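Local coordinates for enoyl-acyl carrier protein reductase (PDB 6KIA) that probably catalyses the NADH-dependent reduction of enoyl-acyl carrier protein, the last step of the fatty acid elongation cycle, at residues Ser399-Phe411 / Leu424-His437. Sequence-based numbering, arbitrary orientation.
Sequences SALVLEGTGPLMF and LSHDVIAKQLNLMH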
loop_
_atom_site.group_PDB
_atom_site.type_symbol
_atom_site.label_atom_id
_atom_site.label_comp_id
_atom_site.label_asym_id
_atom_site.label_seq_id
_atom_site.Cartn_x
_atom_site.Cartn_y
_atom_site.Cartn_z
ATOM N N SER A 399 -7.767 -5.898 10.062
ATOM C CA SER A 399 -7.453 -5.116 8.867
ATOM C C SER A 399 -8.514 -4.041 8.677
ATOM O O SER A 399 -8.168 -2.892 8.390
ATOM C CB SER A 399 -7.357 -5.994 7.629
ATOM O OG SER A 399 -6.257 -6.899 7.708
ATOM N N ALA A 400 -9.797 -4.395 8.854
ATOM C CA ALA A 400 -10.843 -3.352 8.768
ATOM C C ALA A 400 -10.650 -2.254 9.824
ATOM O O ALA A 400 -10.909 -1.067 9.555
ATOM C CB ALA A 400 -12.245 -3.961 8.884
ATOM N N LEU A 401 -10.228 -2.634 11.035
ATOM C CA LEU A 401 -9.956 -1.614 12.065
ATOM C C LEU A 401 -8.829 -0.662 11.649
ATOM O O LEU A 401 -8.901 0.560 11.873
ATOM C CB LEU A 401 -9.611 -2.313 13.381
ATOM C CG LEU A 401 -10.752 -3.033 14.106
ATOM C CD1 LEU A 401 -10.311 -3.363 15.540
ATOM C CD2 LEU A 401 -12.035 -2.209 14.147
ATOM N N VAL A 402 -7.779 -1.207 11.040
ATOM C CA VAL A 402 -6.663 -0.363 10.612
ATOM C C VAL A 402 -7.103 0.589 9.482
ATOM O O VAL A 402 -6.701 1.749 9.483
ATOM C CB VAL A 402 -5.438 -1.211 10.171
ATOM C CG1 VAL A 402 -4.342 -0.299 9.600
ATOM C CG2 VAL A 402 -4.882 -1.971 11.365
ATOM N N LEU A 403 -7.929 0.124 8.551
ATOM C CA LEU A 403 -8.513 1.058 7.559
ATOM C C LEU A 403 -9.225 2.226 8.245
ATOM O O LEU A 403 -8.998 3.448 7.922
ATOM C CB LEU A 403 -9.506 0.321 6.642
ATOM C CG LEU A 403 -9.022 -0.159 5.280
ATOM C CD1 LEU A 403 -7.739 -0.935 5.366
ATOM C CD2 LEU A 403 -10.150 -0.936 4.546
ATOM N N GLU A 404 -10.087 1.832 9.177
ATOM C CA GLU A 404 -10.922 2.763 9.930
ATOM C C GLU A 404 -10.098 3.792 10.708
ATOM O O GLU A 404 -10.466 4.972 10.767
ATOM C CB GLU A 404 -11.831 1.980 10.894
ATOM C CG GLU A 404 -12.735 2.829 11.755
ATOM C CD GLU A 404 -13.715 1.990 12.570
ATOM O OE1 GLU A 404 -13.669 0.741 12.479
ATOM O OE2 GLU A 404 -14.552 2.580 13.280
ATOM N N GLY A 405 -8.976 3.362 11.291
ATOM C CA GLY A 405 -8.149 4.253 12.097
ATOM C C GLY A 405 -7.198 5.129 11.288
ATOM O O GLY A 405 -6.972 6.308 11.622
ATOM N N THR A 406 -6.626 4.562 10.234
ATOM C CA THR A 406 -5.663 5.319 9.427
ATOM C C THR A 406 -6.375 6.404 8.631
ATOM O O THR A 406 -5.757 7.421 8.309
ATOM C CB THR A 406 -4.838 4.419 8.467
ATOM O OG1 THR A 406 -5.694 3.738 7.534
ATOM C CG2 THR A 406 -4.007 3.406 9.277
ATOM N N GLY A 407 -7.654 6.192 8.312
ATOM C CA GLY A 407 -8.444 7.183 7.578
ATOM C C GLY A 407 -8.375 8.589 8.144
ATOM O O GLY A 407 -7.868 9.500 7.509
ATOM N N PRO A 408 -8.909 8.774 9.351
ATOM C CA PRO A 408 -8.899 10.089 9.991
ATOM C C PRO A 408 -7.496 10.546 10.333
ATOM O O PRO A 408 -7.223 11.740 10.273
ATOM C CB PRO A 408 -9.761 9.889 11.242
ATOM C CG PRO A 408 -9.859 8.424 11.412
ATOM C CD PRO A 408 -9.763 7.822 10.067
ATOM N N LEU A 409 -6.605 9.623 10.689
ATOM C CA LEU A 409 -5.229 10.027 10.925
ATOM C C LEU A 409 -4.634 10.724 9.698
ATOM O O LEU A 409 -4.086 11.816 9.825
ATOM C CB LEU A 409 -4.359 8.820 11.304
ATOM C CG LEU A 409 -4.564 8.310 12.742
ATOM C CD1 LEU A 409 -3.775 7.022 12.988
ATOM C CD2 LEU A 409 -4.190 9.379 13.767
ATOM N N MET A 410 -4.725 10.102 8.521
ATOM C CA MET A 410 -4.138 10.693 7.330
ATOM C C MET A 410 -4.927 11.947 6.917
ATOM O O MET A 410 -4.330 12.976 6.569
ATOM C CB MET A 410 -4.093 9.683 6.199
ATOM C CG MET A 410 -3.142 8.524 6.510
ATOM S SD MET A 410 -3.191 7.238 5.256
ATOM C CE MET A 410 -2.635 8.111 3.769
ATOM N N PHE A 411 -6.256 11.874 7.010
ATOM C CA PHE A 411 -7.090 13.003 6.575
ATOM C C PHE A 411 -6.797 14.242 7.411
ATOM O O PHE A 411 -6.628 15.350 6.869
ATOM C CB PHE A 411 -8.580 12.644 6.655
ATOM C CG PHE A 411 -9.476 13.712 6.072
ATOM C CD1 PHE A 411 -9.503 13.954 4.712
ATOM C CD2 PHE A 411 -10.260 14.493 6.911
ATOM C CE1 PHE A 411 -10.327 14.982 4.183
ATOM C CE2 PHE A 411 -11.083 15.504 6.398
ATOM C CZ PHE A 411 -11.116 15.735 5.032
ATOM N N LEU A 424 2.554 5.609 10.818
ATOM C CA LEU A 424 1.352 5.368 11.605
ATOM C C LEU A 424 1.463 3.951 12.152
ATOM O O LEU A 424 1.175 2.991 11.438
ATOM C CB LEU A 424 0.093 5.517 10.737
ATOM C CG LEU A 424 -0.008 6.844 9.968
ATOM C CD1 LEU A 424 -1.307 6.886 9.182
ATOM C CD2 LEU A 424 0.046 8.010 10.963
ATOM N N SER A 425 1.946 3.798 13.385
ATOM C CA SER A 425 2.098 2.451 13.955
ATOM C C SER A 425 0.903 2.086 14.841
ATOM O O SER A 425 -0.055 2.856 14.921
ATOM C CB SER A 425 3.427 2.349 14.714
ATOM O OG SER A 425 4.496 2.414 13.769
ATOM N N HIS A 426 0.942 0.920 15.503
ATOM C CA HIS A 426 -0.212 0.460 16.248
ATOM C C HIS A 426 -0.609 1.388 17.379
ATOM O O HIS A 426 -1.772 1.407 17.760
ATOM C CB HIS A 426 0.026 -0.937 16.842
ATOM C CG HIS A 426 0.001 -2.023 15.822
ATOM N ND1 HIS A 426 0.037 -3.368 16.158
ATOM C CD2 HIS A 426 -0.062 -1.981 14.469
ATOM C CE1 HIS A 426 0.012 -4.093 15.057
ATOM N NE2 HIS A 426 -0.053 -3.278 14.012
ATOM N N ASP A 427 0.363 2.112 17.928
ATOM C CA ASP A 427 0.074 2.983 19.059
ATOM C C ASP A 427 -0.905 4.099 18.679
ATOM O O ASP A 427 -1.997 4.218 19.268
ATOM C CB ASP A 427 1.371 3.564 19.670
ATOM C CG ASP A 427 2.184 4.417 18.705
ATOM O OD1 ASP A 427 2.243 4.141 17.481
ATOM O OD2 ASP A 427 2.769 5.410 19.189
ATOM N N VAL A 428 -0.570 4.854 17.649
ATOM C CA VAL A 428 -1.411 6.006 17.298
ATOM C C VAL A 428 -2.723 5.543 16.644
ATOM O O VAL A 428 -3.769 6.168 16.802
ATOM C CB VAL A 428 -0.645 6.979 16.405
ATOM C CG1 VAL A 428 -0.406 6.393 14.995
ATOM C CG2 VAL A 428 -1.388 8.334 16.337
ATOM N N ILE A 429 -2.699 4.402 15.965
ATOM C CA ILE A 429 -3.928 3.885 15.389
ATOM C C ILE A 429 -4.884 3.393 16.496
ATOM O O ILE A 429 -6.094 3.621 16.438
ATOM C CB ILE A 429 -3.610 2.756 14.389
ATOM C CG1 ILE A 429 -3.033 3.357 13.111
ATOM C CG2 ILE A 429 -4.832 1.884 14.095
ATOM C CD1 ILE A 429 -2.240 2.355 12.321
ATOM N N ALA A 430 -4.340 2.769 17.538
ATOM C CA ALA A 430 -5.167 2.339 18.659
ATOM C C ALA A 430 -5.741 3.556 19.393
ATOM O O ALA A 430 -6.926 3.563 19.757
ATOM C CB ALA A 430 -4.345 1.446 19.606
ATOM N N LYS A 431 -4.920 4.583 19.592
ATOM C CA LYS A 431 -5.412 5.835 20.205
ATOM C C LYS A 431 -6.590 6.421 19.412
ATOM O O LYS A 431 -7.643 6.748 19.990
ATOM C CB LYS A 431 -4.305 6.889 20.284
ATOM C CG LYS A 431 -3.200 6.611 21.282
ATOM C CD LYS A 431 -2.215 7.763 21.332
ATOM C CE LYS A 431 -1.204 7.577 22.448
ATOM N NZ LYS A 431 -0.145 8.616 22.371
ATOM N N GLN A 432 -6.404 6.540 18.100
ATOM C CA GLN A 432 -7.453 7.033 17.207
ATOM C C GLN A 432 -8.731 6.156 17.302
ATOM O O GLN A 432 -9.849 6.670 17.405
ATOM C CB GLN A 432 -6.944 7.089 15.744
ATOM C CG GLN A 432 -8.051 7.420 14.814
ATOM C CD GLN A 432 -8.426 8.904 14.877
ATOM O OE1 GLN A 432 -7.562 9.778 14.853
ATOM N NE2 GLN A 432 -9.689 9.169 15.124
ATOM N N LEU A 433 -8.579 4.834 17.298
ATOM C CA LEU A 433 -9.760 3.973 17.287
ATOM C C LEU A 433 -10.509 4.017 18.633
ATOM O O LEU A 433 -11.740 4.038 18.669
ATOM C CB LEU A 433 -9.348 2.527 16.995
ATOM C CG LEU A 433 -8.939 2.224 15.546
ATOM C CD1 LEU A 433 -8.188 0.901 15.456
ATOM C CD2 LEU A 433 -10.214 2.212 14.699
ATOM N N ASN A 434 -9.772 4.092 19.730
ATOM C CA ASN A 434 -10.432 4.159 21.026
ATOM C C ASN A 434 -11.136 5.496 21.170
ATOM O O ASN A 434 -12.238 5.553 21.702
ATOM C CB ASN A 434 -9.446 3.892 22.153
ATOM C CG ASN A 434 -9.167 2.397 22.323
ATOM O OD1 ASN A 434 -10.017 1.546 22.008
ATOM N ND2 ASN A 434 -7.966 2.075 22.767
ATOM N N LEU A 435 -10.531 6.551 20.617
ATOM C CA LEU A 435 -11.121 7.882 20.728
ATOM C C LEU A 435 -12.408 8.007 19.907
ATOM O O LEU A 435 -13.413 8.516 20.408
ATOM C CB LEU A 435 -10.099 8.932 20.289
ATOM C CG LEU A 435 -10.490 10.406 20.347
ATOM C CD1 LEU A 435 -10.542 10.842 21.801
ATOM C CD2 LEU A 435 -9.439 11.179 19.577
ATOM N N MET A 436 -12.388 7.502 18.671
ATOM C CA MET A 436 -13.573 7.422 17.816
ATOM C C MET A 436 -14.731 6.696 18.429
ATOM O O MET A 436 -15.874 6.976 18.081
ATOM C CB MET A 436 -13.262 6.716 16.484
ATOM C CG MET A 436 -12.133 7.272 15.709
ATOM S SD MET A 436 -11.740 6.132 14.380
ATOM C CE MET A 436 -13.216 6.198 13.361
ATOM N N HIS A 437 -14.444 5.742 19.315
ATOM C CA HIS A 437 -15.494 4.891 19.854
ATOM C C HIS A 437 -15.717 5.171 21.332
ATOM O O HIS A 437 -16.240 4.322 22.055
ATOM C CB HIS A 437 -15.139 3.411 19.662
ATOM C CG HIS A 437 -15.153 2.972 18.235
ATOM N ND1 HIS A 437 -14.047 3.078 17.425
ATOM C CD2 HIS A 437 -16.138 2.443 17.466
ATOM C CE1 HIS A 437 -14.342 2.623 16.219
ATOM N NE2 HIS A 437 -15.603 2.236 16.216
#
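With CG swung back beside its backbone N (chi1 -75°), Leu409 drives both methyls into the helix of 426-436, while Gln432 sets CG anti to its own N (chi1 173°) and then turns about its CB-CG bond, which lays its CB and amide oxygen alongside the isobutyl group of Leu409, the two chains running antiparallel. Leu409 CD1 packs on Ile429 CG1 at 3.7 Å, and CD2 lies between Val428 CG2 and Gln432 OE1. That buried amide oxygen has no hydrogen-bonding partner in the model; Leu409 CD2, at 3.6 Å, offers it merely an apolar neighbour. The amide carbon, Gln432 CD, rests 3.8 Å from Pro408 CG, where the side chain meets the proline ring at a slant.

The pair illustrates how a glycine allows helices to cross closely: the axes pass 8.6 Å apart at 91°, and Gly405 presents bare backbone to Leu433 CD2 and Gln432 CG. Farther along, the extended Glu404 chain passes Met436 CE with its CG, and its OE2 comes 2.9 Å from CE1 at the edge of the His437 ring. His437 ND1 instead bonds Leu433 O, nearly in the ring plane, which fixes the ring's rotation.

The 426-436 helix follows edge strand 421-423, parallel to 283-287 in the Rossmann-type sheet; helices 309-315 and 320-331 pack against both partners, and helix 34-43 flanks helix 394-413.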